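Tonb-dependent siderophore receptor (Acinetobacter baumannii, PDB 5FR8) probably takes up iron across the outer membrane as a TonB-dependent transporter that binds ferric siderophores and may recognise ferric enterobactin. Local coordinates at residues Glu376-Asp381 with Lys407-Ile412; Gly592-Thr597 with Phe627-Thr632; Asp633-Asn638 with Ile683-Lys688. One frame throughout, in Å; residues are numbered along the deposited sequence.

Interaction 1: Glu376-Asp381 with Lys407-Ile412; sequences EDRFKD and KMESRI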
loop_
_atom_site.group_PDB
_atom_site.type_symbol
_atom_site.label_atom_id
_atom_site.label_comp_id
_atom_site.label_asym_id
_atom_site.label_seq_id
_atom_site.Cartn_x
_atom_site.Cartn_y
_atom_site.Cartn_z
ATOM N N GLU A 376 -17.525 -2.816 -10.107
ATOM C CA GLU A 376 -17.111 -2.714 -11.494
ATOM C C GLU A 376 -16.062 -1.625 -11.644
ATOM O O GLU A 376 -16.203 -0.527 -11.090
ATOM C CB GLU A 376 -18.302 -2.419 -12.377
ATOM C CG GLU A 376 -17.998 -2.293 -13.867
ATOM C CD GLU A 376 -19.269 -2.092 -14.696
ATOM O OE1 GLU A 376 -20.313 -2.666 -14.305
ATOM O OE2 GLU A 376 -19.240 -1.364 -15.730
ATOM N N ASP A 377 -15.021 -1.940 -12.409
ATOM C CA ASP A 377 -13.980 -0.976 -12.761
ATOM C C ASP A 377 -13.969 -0.675 -14.271
ATOM O O ASP A 377 -14.014 -1.616 -15.081
ATOM C CB ASP A 377 -12.602 -1.521 -12.384
ATOM C CG ASP A 377 -12.369 -1.558 -10.892
ATOM O OD1 ASP A 377 -12.866 -0.675 -10.182
ATOM O OD2 ASP A 377 -11.667 -2.466 -10.425
ATOM N N ARG A 378 -13.912 0.618 -14.645
ATOM C CA ARG A 378 -13.610 1.002 -16.048
ATOM C C ARG A 378 -12.333 1.823 -16.141
ATOM O O ARG A 378 -12.111 2.751 -15.371
ATOM C CB ARG A 378 -14.758 1.763 -16.685
ATOM C CG ARG A 378 -16.073 1.022 -16.608
ATOM C CD ARG A 378 -16.746 1.001 -17.963
ATOM N NE ARG A 378 -18.186 1.111 -17.820
ATOM C CZ ARG A 378 -18.804 2.240 -17.496
ATOM N NH1 ARG A 378 -18.105 3.350 -17.270
ATOM N NH2 ARG A 378 -20.125 2.259 -17.392
ATOM N N PHE A 379 -11.484 1.469 -17.092
ATOM C CA PHE A 379 -10.167 2.076 -17.194
ATOM C C PHE A 379 -9.889 2.476 -18.634
ATOM O O PHE A 379 -10.040 1.677 -19.534
ATOM C CB PHE A 379 -9.137 1.053 -16.729
ATOM C CG PHE A 379 -7.744 1.603 -16.546
ATOM C CD1 PHE A 379 -7.525 2.752 -15.797
ATOM C CD2 PHE A 379 -6.648 0.928 -17.068
ATOM C CE1 PHE A 379 -6.244 3.233 -15.597
ATOM C CE2 PHE A 379 -5.365 1.421 -16.888
ATOM C CZ PHE A 379 -5.162 2.579 -16.154
ATOM N N LYS A 380 -9.519 3.726 -18.842
ATOM C CA LYS A 380 -8.985 4.197 -20.135
ATOM C C LYS A 380 -7.476 4.443 -19.950
ATOM O O LYS A 380 -7.069 5.163 -19.005
ATOM C CB LYS A 380 -9.735 5.466 -20.614
ATOM C CG LYS A 380 -9.640 5.778 -22.115
ATOM C CD LYS A 380 -10.119 7.184 -22.539
ATOM C CE LYS A 380 -10.625 7.269 -24.005
ATOM N NZ LYS A 380 -11.693 8.314 -24.244
ATOM N N ASP A 381 -6.662 3.802 -20.806
ATOM C CA ASP A 381 -5.203 4.055 -20.895
ATOM C C ASP A 381 -4.733 3.890 -22.344
ATOM O O ASP A 381 -4.650 2.775 -22.860
ATOM C CB ASP A 381 -4.414 3.117 -19.983
ATOM C CG ASP A 381 -2.888 3.386 -19.994
ATOM O OD1 ASP A 381 -2.369 3.942 -20.999
ATOM O OD2 ASP A 381 -2.210 3.014 -18.991
ATOM N N LYS A 407 -9.247 0.438 -23.498
ATOM C CA LYS A 407 -10.342 0.413 -22.511
ATOM C C LYS A 407 -10.467 -0.954 -21.916
ATOM O O LYS A 407 -10.610 -1.932 -22.637
ATOM C CB LYS A 407 -11.679 0.835 -23.143
ATOM C CG LYS A 407 -11.589 2.197 -23.810
ATOM C CD LYS A 407 -12.877 3.000 -23.809
ATOM C CE LYS A 407 -12.533 4.471 -24.059
ATOM N NZ LYS A 407 -13.561 5.237 -24.825
ATOM N N MET A 408 -10.406 -1.012 -20.594
ATOM C CA MET A 408 -10.429 -2.270 -19.871
ATOM C C MET A 408 -11.570 -2.286 -18.848
ATOM O O MET A 408 -11.809 -1.269 -18.176
ATOM C CB MET A 408 -9.076 -2.453 -19.187
ATOM C CG MET A 408 -7.958 -2.745 -20.181
ATOM S SD MET A 408 -6.333 -2.127 -19.694
ATOM C CE MET A 408 -6.297 -0.509 -20.460
ATOM N N GLU A 409 -12.264 -3.430 -18.747
ATOM C CA GLU A 409 -13.379 -3.641 -17.792
ATOM C C GLU A 409 -13.011 -4.708 -16.786
ATOM O O GLU A 409 -12.343 -5.677 -17.144
ATOM C CB GLU A 409 -14.678 -4.138 -18.494
ATOM C CG GLU A 409 -15.462 -3.071 -19.231
ATOM C CD GLU A 409 -16.975 -3.179 -19.039
ATOM O OE1 GLU A 409 -17.415 -3.597 -17.946
ATOM O OE2 GLU A 409 -17.739 -2.824 -19.970
ATOM N N SER A 410 -13.516 -4.570 -15.559
ATOM C CA SER A 410 -13.403 -5.619 -14.523
ATOM C C SER A 410 -14.655 -5.647 -13.662
ATOM O O SER A 410 -15.178 -4.601 -13.275
ATOM C CB SER A 410 -12.201 -5.344 -13.641
ATOM O OG SER A 410 -11.890 -6.459 -12.883
ATOM N N ARG A 411 -15.157 -6.842 -13.374
ATOM C CA ARG A 411 -16.329 -6.975 -12.524
ATOM C C ARG A 411 -16.124 -8.129 -11.548
ATOM O O ARG A 411 -15.686 -9.226 -11.926
ATOM C CB ARG A 411 -17.586 -7.189 -13.356
ATOM C CG ARG A 411 -18.029 -5.960 -14.138
ATOM C CD ARG A 411 -19.244 -6.183 -15.053
ATOM N NE ARG A 411 -19.105 -7.309 -15.978
ATOM C CZ ARG A 411 -18.246 -7.376 -17.001
ATOM N NH1 ARG A 411 -17.382 -6.381 -17.265
ATOM N NH2 ARG A 411 -18.241 -8.470 -17.761
ATOM N N ILE A 412 -16.420 -7.860 -10.280
ATOM C CA ILE A 412 -16.376 -8.870 -9.243
ATOM C C ILE A 412 -17.696 -8.868 -8.534
ATOM O O ILE A 412 -18.124 -7.829 -8.040
ATOM C CB ILE A 412 -15.304 -8.597 -8.174
ATOM C CG1 ILE A 412 -13.902 -8.574 -8.799
ATOM C CG2 ILE A 412 -15.371 -9.682 -7.102
ATOM C CD1 ILE A 412 -12.778 -8.355 -7.814
#
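Asp377 pairs with Ser410 and Phe379 with Met408 in the backbone ladder that joins two antiparallel strands, whose axes run at 171°. Each of these hydrogen-bonded pairs exchanges two amide-carbonyl bonds; that from Asp377 N to Ser410 O, at 2.8 Å, is nearly straight. The CA-H groups of Glu376, Arg378, Lys407 and Glu409 fill in at the same carbonyls.

Apolar contact lies on the face of Phe379 and Met408. The two side chains run alongside each other, and the methionine, bent at chi2 and chi3, brings CE to 3.7 Å from CD2 of the ring. Its sulfur sits at the ring edge, a Met-aromatic contact.

The other face is charged. Glu376 keeps CG anti to the backbone N (chi1 -180°) and extends beside Arg411, the CG atoms of Glu376 and Arg411 being 3.7 Å apart while carboxylate and guanidinium planes stand 81° to each other. Salt bridges form instead along each strand: Arg411 NH1 reaches Glu409 OE1 at 2.9 Å, and Arg378 NE meets Glu376 OE2 at 3.4 Å. Glu376 OE2 and Glu409 OE1 come within 3.6 Å, a repulsion that the two arginines would be expected to offset. Lys380 and Lys407 lie side by side, with their NZ atoms 3.6 Å apart.

The contact forms the loop-side end of a beta-barrel hairpin, where strand 365-380 leaves for the long connection to strand 407-422, on the extracellular side if the family topology holds. Met474 of helix 474-477 packs against Asp377, Phe379, Met408 and Ser410, and Asn105, in the plug region, touches Asp377, marking the face of these four as the barrel interior. Asp377 OD1 bonds Thr349 of neighbouring strand 343-361, and Asp381 OD2 bonds Tyr475 of helix 474-477.

Interaction 2: Gly592-Thr597 with Phe627-Thr632; sequences GDIRWT and FDYDIT. With C8E ((hydroxyethyloxy)tri(ethyloxy)octane), chain C.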
loop_
_atom_site.group_PDB
_atom_site.type_symbol
_atom_site.label_atom_id
_atom_site.label_comp_id
_atom_site.label_asym_id
_atom_site.label_seq_id
_atom_site.Cartn_x
_atom_site.Cartn_y
_atom_site.Cartn_z
ATOM N N GLY A 592 1.387 4.008 34.606
ATOM C CA GLY A 592 0.624 5.252 34.721
ATOM C C GLY A 592 1.247 6.374 33.902
ATOM O O GLY A 592 1.046 6.430 32.676
ATOM N N ASP A 593 2.006 7.253 34.572
ATOM C CA ASP A 593 2.636 8.422 33.926
ATOM C C ASP A 593 3.742 8.016 32.969
ATOM O O ASP A 593 3.925 8.656 31.947
ATOM C CB ASP A 593 3.232 9.395 34.959
ATOM C CG ASP A 593 2.170 10.145 35.787
ATOM O OD1 ASP A 593 0.977 10.177 35.417
ATOM O OD2 ASP A 593 2.557 10.731 36.819
ATOM N N ILE A 594 4.477 6.959 33.311
ATOM C CA ILE A 594 5.529 6.402 32.449
ATOM C C ILE A 594 5.017 5.173 31.683
ATOM O O ILE A 594 4.455 4.261 32.292
ATOM C CB ILE A 594 6.751 5.887 33.272
ATOM C CG1 ILE A 594 7.435 7.000 34.101
ATOM C CG2 ILE A 594 7.737 5.205 32.339
ATOM C CD1 ILE A 594 8.356 7.907 33.313
ATOM N N ARG A 595 5.265 5.111 30.373
ATOM C CA ARG A 595 4.808 3.977 29.559
ATOM C C ARG A 595 5.737 3.617 28.407
ATOM O O ARG A 595 6.431 4.479 27.853
ATOM C CB ARG A 595 3.460 4.270 28.955
ATOM C CG ARG A 595 2.360 4.513 29.961
ATOM C CD ARG A 595 1.097 4.982 29.251
ATOM N NE ARG A 595 1.342 6.096 28.329
ATOM C CZ ARG A 595 1.605 7.352 28.700
ATOM N NH1 ARG A 595 1.695 7.684 29.989
ATOM N NH2 ARG A 595 1.772 8.291 27.772
ATOM N N TRP A 596 5.708 2.333 28.047
ATOM C CA TRP A 596 6.571 1.764 27.012
ATOM C C TRP A 596 5.772 0.843 26.079
ATOM O O TRP A 596 5.137 -0.116 26.519
ATOM C CB TRP A 596 7.727 0.952 27.649
ATOM C CG TRP A 596 8.923 1.774 28.177
ATOM C CD1 TRP A 596 9.889 2.410 27.429
ATOM C CD2 TRP A 596 9.272 2.004 29.560
ATOM N NE1 TRP A 596 10.802 3.028 28.264
ATOM C CE2 TRP A 596 10.448 2.797 29.571
ATOM C CE3 TRP A 596 8.707 1.618 30.785
ATOM C CZ2 TRP A 596 11.060 3.214 30.764
ATOM C CZ3 TRP A 596 9.324 2.036 31.980
ATOM C CH2 TRP A 596 10.485 2.824 31.951
ATOM N N THR A 597 5.835 1.113 24.782
ATOM C CA THR A 597 5.259 0.202 23.800
ATOM C C THR A 597 6.386 -0.273 22.882
ATOM O O THR A 597 6.995 0.531 22.179
ATOM C CB THR A 597 4.137 0.873 22.964
ATOM O OG1 THR A 597 3.170 1.475 23.829
ATOM C CG2 THR A 597 3.420 -0.142 22.057
ATOM N N PHE A 627 8.397 5.302 23.865
ATOM C CA PHE A 627 8.438 5.667 25.282
ATOM C C PHE A 627 7.681 6.975 25.522
ATOM O O PHE A 627 7.857 7.968 24.802
ATOM C CB PHE A 627 9.889 5.795 25.740
ATOM C CG PHE A 627 10.086 6.498 27.060
ATOM C CD1 PHE A 627 9.833 5.855 28.254
ATOM C CD2 PHE A 627 10.599 7.784 27.104
ATOM C CE1 PHE A 627 10.059 6.491 29.469
ATOM C CE2 PHE A 627 10.823 8.429 28.303
ATOM C CZ PHE A 627 10.553 7.781 29.493
ATOM N N ASP A 628 6.839 6.960 26.551
ATOM C CA ASP A 628 6.080 8.126 26.915
ATOM C C ASP A 628 6.179 8.408 28.401
ATOM O O ASP A 628 6.110 7.500 29.230
ATOM C CB ASP A 628 4.625 7.940 26.508
ATOM C CG ASP A 628 4.328 8.562 25.176
ATOM O OD1 ASP A 628 4.455 9.807 25.036
ATOM O OD2 ASP A 628 3.976 7.801 24.259
ATOM N N TYR A 629 6.332 9.690 28.713
ATOM C CA TYR A 629 6.465 10.169 30.086
ATOM C C TYR A 629 5.728 11.510 30.188
ATOM O O TYR A 629 6.121 12.506 29.559
ATOM C CB TYR A 629 7.960 10.284 30.443
ATOM C CG TYR A 629 8.300 10.759 31.838
ATOM C CD1 TYR A 629 7.359 10.743 32.864
ATOM C CD2 TYR A 629 9.593 11.180 32.139
ATOM C CE1 TYR A 629 7.700 11.153 34.143
ATOM C CE2 TYR A 629 9.946 11.591 33.412
ATOM C CZ TYR A 629 9.000 11.571 34.412
ATOM O OH TYR A 629 9.351 11.991 35.677
ATOM N N ASP A 630 4.629 11.511 30.937
ATOM C CA ASP A 630 3.898 12.744 31.222
ATOM C C ASP A 630 4.498 13.377 32.477
ATOM O O ASP A 630 4.272 12.900 33.599
ATOM C CB ASP A 630 2.389 12.477 31.412
ATOM C CG ASP A 630 1.715 11.841 30.167
ATOM O OD1 ASP A 630 1.907 12.285 29.017
ATOM O OD2 ASP A 630 0.964 10.878 30.358
ATOM N N ILE A 631 5.281 14.435 32.288
ATOM C CA ILE A 631 6.011 15.046 33.397
ATOM C C ILE A 631 5.089 15.889 34.276
ATOM O O ILE A 631 5.166 15.831 35.500
ATOM C CB ILE A 631 7.177 15.905 32.886
ATOM C CG1 ILE A 631 8.185 15.022 32.145
ATOM C CG2 ILE A 631 7.835 16.635 34.043
ATOM C CD1 ILE A 631 9.307 15.792 31.481
ATOM N N THR A 632 4.233 16.676 33.636
ATOM C CA THR A 632 3.149 17.393 34.310
ATOM C C THR A 632 1.903 17.180 33.454
ATOM O O THR A 632 1.947 16.449 32.475
ATOM C CB THR A 632 3.446 18.903 34.426
ATOM O OG1 THR A 632 3.573 19.481 33.116
ATOM C CG2 THR A 632 4.737 19.146 35.202
HETATM C C1 C8E C . 8.168 -9.537 23.673
HETATM C C2 C8E C . 8.674 -8.654 22.520
HETATM C C3 C8E C . 9.044 -7.203 22.905
HETATM C C4 C8E C . 10.268 -6.635 22.154
HETATM C C5 C8E C . 10.959 -5.481 22.917
HETATM C C6 C8E C . 11.721 -5.948 24.168
HETATM C C7 C8E C . 12.671 -4.891 24.739
HETATM C C8 C8E C . 12.425 -4.567 26.233
HETATM O O9 C8E C . 12.790 -3.179 26.471
HETATM C C10 C8E C . 12.007 -2.567 27.521
HETATM C C11 C8E C . 12.470 -1.125 27.814
HETATM O O12 C8E C . 12.653 -0.354 26.612
HETATM C C13 C8E C . 13.513 0.810 26.802
HETATM C C14 C8E C . 13.393 1.780 25.605
HETATM O O15 C8E C . 14.433 2.775 25.579
HETATM C C16 C8E C . 15.627 2.417 24.825
HETATM C C17 C8E C . 16.960 2.661 25.604
HETATM O O18 C8E C . 18.086 2.508 24.716
HETATM C C19 C8E C . 18.214 3.621 23.778
HETATM C C20 C8E C . 19.127 3.365 22.550
HETATM O O21 C8E C . 19.766 4.566 22.001
#
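Arg595 and Asp628 form the hydrogen-bonded pair of this antiparallel ladder, exchanging two bonds of 2.8 Å (Arg595 N to Asp628 O and Asp628 N to Arg595 O), while Asp630 N reaches back to Asp593 O and the strand axes come within 4.8 Å.

Trp596 and Phe627 run side by side on the face they share with Ile594 and Tyr629. The five-membered ring of Trp596 and the Phe627 ring have centroids 4.8 Å apart and planes obliquely inclined at 35°. The detergent C8E lies over the other face of the indole, its C13 3.8 Å from Trp596 NE1. Ile594 CG2 settles on the same indole face as Phe627 and also touches Phe627 CE1 at 3.9 Å. Beyond it, Ile594 CD1 lies over the Tyr629 ring in a CH-pi contact, modelled too close for its exact geometry to be trusted, and Ile631 CG1 lies over the opposite face of the tyrosine.

Here two transmembrane strands of the TonB-dependent receptor barrel meet near their short-turn ends, probably the periplasmic side. The bound detergent is consistent with the aromatic face being the outward one, as is Lys51 of the plug region on the other face; outer-membrane barrels place such an aromatic belt at the membrane interface.

The face of Arg595 and Asp628 is polar, with Asp630 beside it; Lys51 of helix 46-51 touches both aspartates. Arg595 is bent at chi3 (-50°), turning NE back. Its NH1 bonds Gly592 O at 3.0 Å, in the guanidinium plane, and forms a salt bridge with Asp630 OD2 at 3.3 Å, met from 52° above the carboxylate plane. NH2 instead lies beside Asp628 CB, whose carboxylate OD1 accepts a bond from Asn638 ND2 on neighbouring strand 635-648.

Interaction 3: Asp633-Asn638 with Ile683-Lys688; sequences DQLDVN and INVGYK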
loop_
_atom_site.group_PDB
_atom_site.type_symbol
_atom_site.label_atom_id
_atom_site.label_comp_id
_atom_site.label_asym_id
_atom_site.label_seq_id
_atom_site.Cartn_x
_atom_site.Cartn_y
_atom_site.Cartn_z
ATOM N N ASP A 633 0.794 17.818 33.795
ATOM C CA ASP A 633 -0.402 17.704 32.966
ATOM C C ASP A 633 -0.198 18.381 31.617
ATOM O O ASP A 633 -0.792 17.975 30.610
ATOM C CB ASP A 633 -1.609 18.300 33.678
ATOM C CG ASP A 633 -2.056 17.464 34.858
ATOM O OD1 ASP A 633 -1.263 17.308 35.814
ATOM O OD2 ASP A 633 -3.202 16.961 34.832
ATOM N N GLN A 634 0.646 19.410 31.597
ATOM C CA GLN A 634 0.948 20.129 30.363
ATOM C C GLN A 634 2.126 19.512 29.647
ATOM O O GLN A 634 2.055 19.219 28.456
ATOM C CB GLN A 634 1.263 21.582 30.674
ATOM C CG GLN A 634 0.142 22.283 31.425
ATOM C CD GLN A 634 0.658 23.346 32.363
ATOM O OE1 GLN A 634 1.320 24.289 31.941
ATOM N NE2 GLN A 634 0.368 23.193 33.643
ATOM N N LEU A 635 3.201 19.304 30.395
ATOM C CA LEU A 635 4.482 18.879 29.832
ATOM C C LEU A 635 4.588 17.379 29.632
ATOM O O LEU A 635 4.167 16.593 30.469
ATOM C CB LEU A 635 5.622 19.320 30.739
ATOM C CG LEU A 635 7.000 19.117 30.120
ATOM C CD1 LEU A 635 7.189 20.048 28.924
ATOM C CD2 LEU A 635 8.079 19.333 31.170
ATOM N N ASP A 636 5.186 16.999 28.515
ATOM C CA ASP A 636 5.186 15.627 28.056
ATOM C C ASP A 636 6.518 15.426 27.319
ATOM O O ASP A 636 7.038 16.355 26.687
ATOM C CB ASP A 636 3.933 15.427 27.159
ATOM C CG ASP A 636 4.000 14.199 26.273
ATOM O OD1 ASP A 636 4.638 14.284 25.200
ATOM O OD2 ASP A 636 3.385 13.166 26.628
ATOM N N VAL A 637 7.092 14.235 27.422
ATOM C CA VAL A 637 8.277 13.917 26.637
ATOM C C VAL A 637 8.058 12.562 26.013
ATOM O O VAL A 637 7.406 11.709 26.606
ATOM C CB VAL A 637 9.549 13.904 27.499
ATOM C CG1 VAL A 637 9.344 13.022 28.717
ATOM C CG2 VAL A 637 10.777 13.461 26.705
ATOM N N ASN A 638 8.595 12.364 24.815
ATOM C CA ASN A 638 8.330 11.149 24.071
ATOM C C ASN A 638 9.559 10.673 23.304
ATOM O O ASN A 638 10.243 11.482 22.696
ATOM C CB ASN A 638 7.167 11.421 23.119
ATOM C CG ASN A 638 6.938 10.298 22.136
ATOM O OD1 ASN A 638 7.706 10.117 21.180
ATOM N ND2 ASN A 638 5.880 9.524 22.369
ATOM N N ILE A 683 13.330 12.196 19.714
ATOM C CA ILE A 683 12.659 12.722 20.917
ATOM C C ILE A 683 11.714 13.869 20.599
ATOM O O ILE A 683 11.850 14.546 19.581
ATOM C CB ILE A 683 13.636 13.259 21.983
ATOM C CG1 ILE A 683 14.603 14.280 21.381
ATOM C CG2 ILE A 683 14.385 12.116 22.663
ATOM C CD1 ILE A 683 15.321 15.105 22.435
ATOM N N ASN A 684 10.741 14.053 21.484
ATOM C CA ASN A 684 9.867 15.213 21.484
ATOM C C ASN A 684 9.870 15.773 22.862
ATOM O O ASN A 684 10.023 15.030 23.830
ATOM C CB ASN A 684 8.411 14.820 21.250
ATOM C CG ASN A 684 8.185 14.177 19.917
ATOM O OD1 ASN A 684 8.674 14.643 18.907
ATOM N ND2 ASN A 684 7.423 13.113 19.906
ATOM N N VAL A 685 9.663 17.074 22.967
ATOM C CA VAL A 685 9.069 17.612 24.179
ATOM C C VAL A 685 7.750 18.248 23.735
ATOM O O VAL A 685 7.692 18.960 22.730
ATOM C CB VAL A 685 10.012 18.565 24.954
ATOM C CG1 VAL A 685 10.549 19.662 24.056
ATOM C CG2 VAL A 685 9.277 19.146 26.151
ATOM N N GLY A 686 6.683 17.933 24.459
ATOM C CA GLY A 686 5.340 18.234 24.005
ATOM C C GLY A 686 4.623 19.040 25.043
ATOM O O GLY A 686 4.083 18.488 25.988
ATOM N N TYR A 687 4.604 20.353 24.849
ATOM C CA TYR A 687 3.963 21.269 25.782
ATOM C C TYR A 687 2.577 21.715 25.348
ATOM O O TYR A 687 2.388 22.270 24.270
ATOM C CB TYR A 687 4.822 22.513 25.951
ATOM C CG TYR A 687 4.433 23.374 27.139
ATOM C CD1 TYR A 687 4.476 22.864 28.443
ATOM C CD2 TYR A 687 4.045 24.697 26.964
ATOM C CE1 TYR A 687 4.138 23.644 29.527
ATOM C CE2 TYR A 687 3.710 25.484 28.051
ATOM C CZ TYR A 687 3.761 24.947 29.326
ATOM O OH TYR A 687 3.426 25.718 30.406
ATOM N N LYS A 688 1.609 21.478 26.213
ATOM C CA LYS A 688 0.281 22.037 26.040
ATOM C C LYS A 688 0.223 23.415 26.683
ATOM O O LYS A 688 -0.064 23.516 27.873
ATOM C CB LYS A 688 -0.747 21.126 26.698
ATOM C CG LYS A 688 -0.622 19.666 26.281
ATOM C CD LYS A 688 -1.742 18.813 26.857
ATOM C CE LYS A 688 -3.086 19.531 26.758
ATOM N NZ LYS A 688 -4.250 18.612 26.869
#
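Leu635 meets Val685 and Tyr687 through a single methyl. Leu635 has CG anti to the backbone N (chi1 -171°), and chi2 of 67° puts CD1 3.6 Å from Val685 CG2; the same methyl lies 3.9 Å from Tyr687 CD1, leucine and tyrosine crossing at about a right angle. Val637 and Val685 adopt the same conformation, CG1 in the crowded position between N and the carbonyl carbon. Val685 CG2 meets Leu635, whereas Val637 CG2 rests 3.4 Å from Asn684 O.

Gln634, bent at chi2, lies alongside Tyr687, with Gln634 OE1 3.0 Å from Tyr687 OH. On the opposite face Asn638 and Asn684 run side by side, Asn638 OD1 3.3 Å from Asn684 ND2, while Asn638 ND2 is held by Asp628 OD1 of strand 621-630. Asn638 and Asn684 exchange two backbone bonds, and Gly686 N meets Asp636 O at 2.8 Å; toward the turn the ladder is looser, Lys688 N approaching Gln634 O from above its carbonyl plane.

Asp636 OD1 forms a salt bridge with Arg696 of strand 693-700, and Lys51 of helix 46-51 packs on Asp636 and Asn638. The chemistry is thus divided as expected of a membrane barrel wall: aliphatic side chains and a tyrosine on the surface, probably facing lipid, and a carboxylate and amides buried inside, where Arg696 would offset part of the negative charge that Asp636 shares with nearby Asp630.

Along the chain the three contacts follow in series, none enclosing or crossing another. Interaction 1 comes first and closes the long connection between strands 365-380 and 407-422. Interaction 2 then joins the start of strand 594-608 to the end of 621-630, so its loop holds most of a hairpin, and interaction 3 does likewise for 635-648 and 674-687. Interactions 2 and 3 adjoin through the short turn between 621-630 and 635-648, where Tyr629 O and Val637 N lie 2.9 Å apart, probably hydrogen-bonded; their centres are about 10 Å apart. Interaction 1 lies on the opposite side of the chain's centre, about 51 Å from interaction 2 between centres.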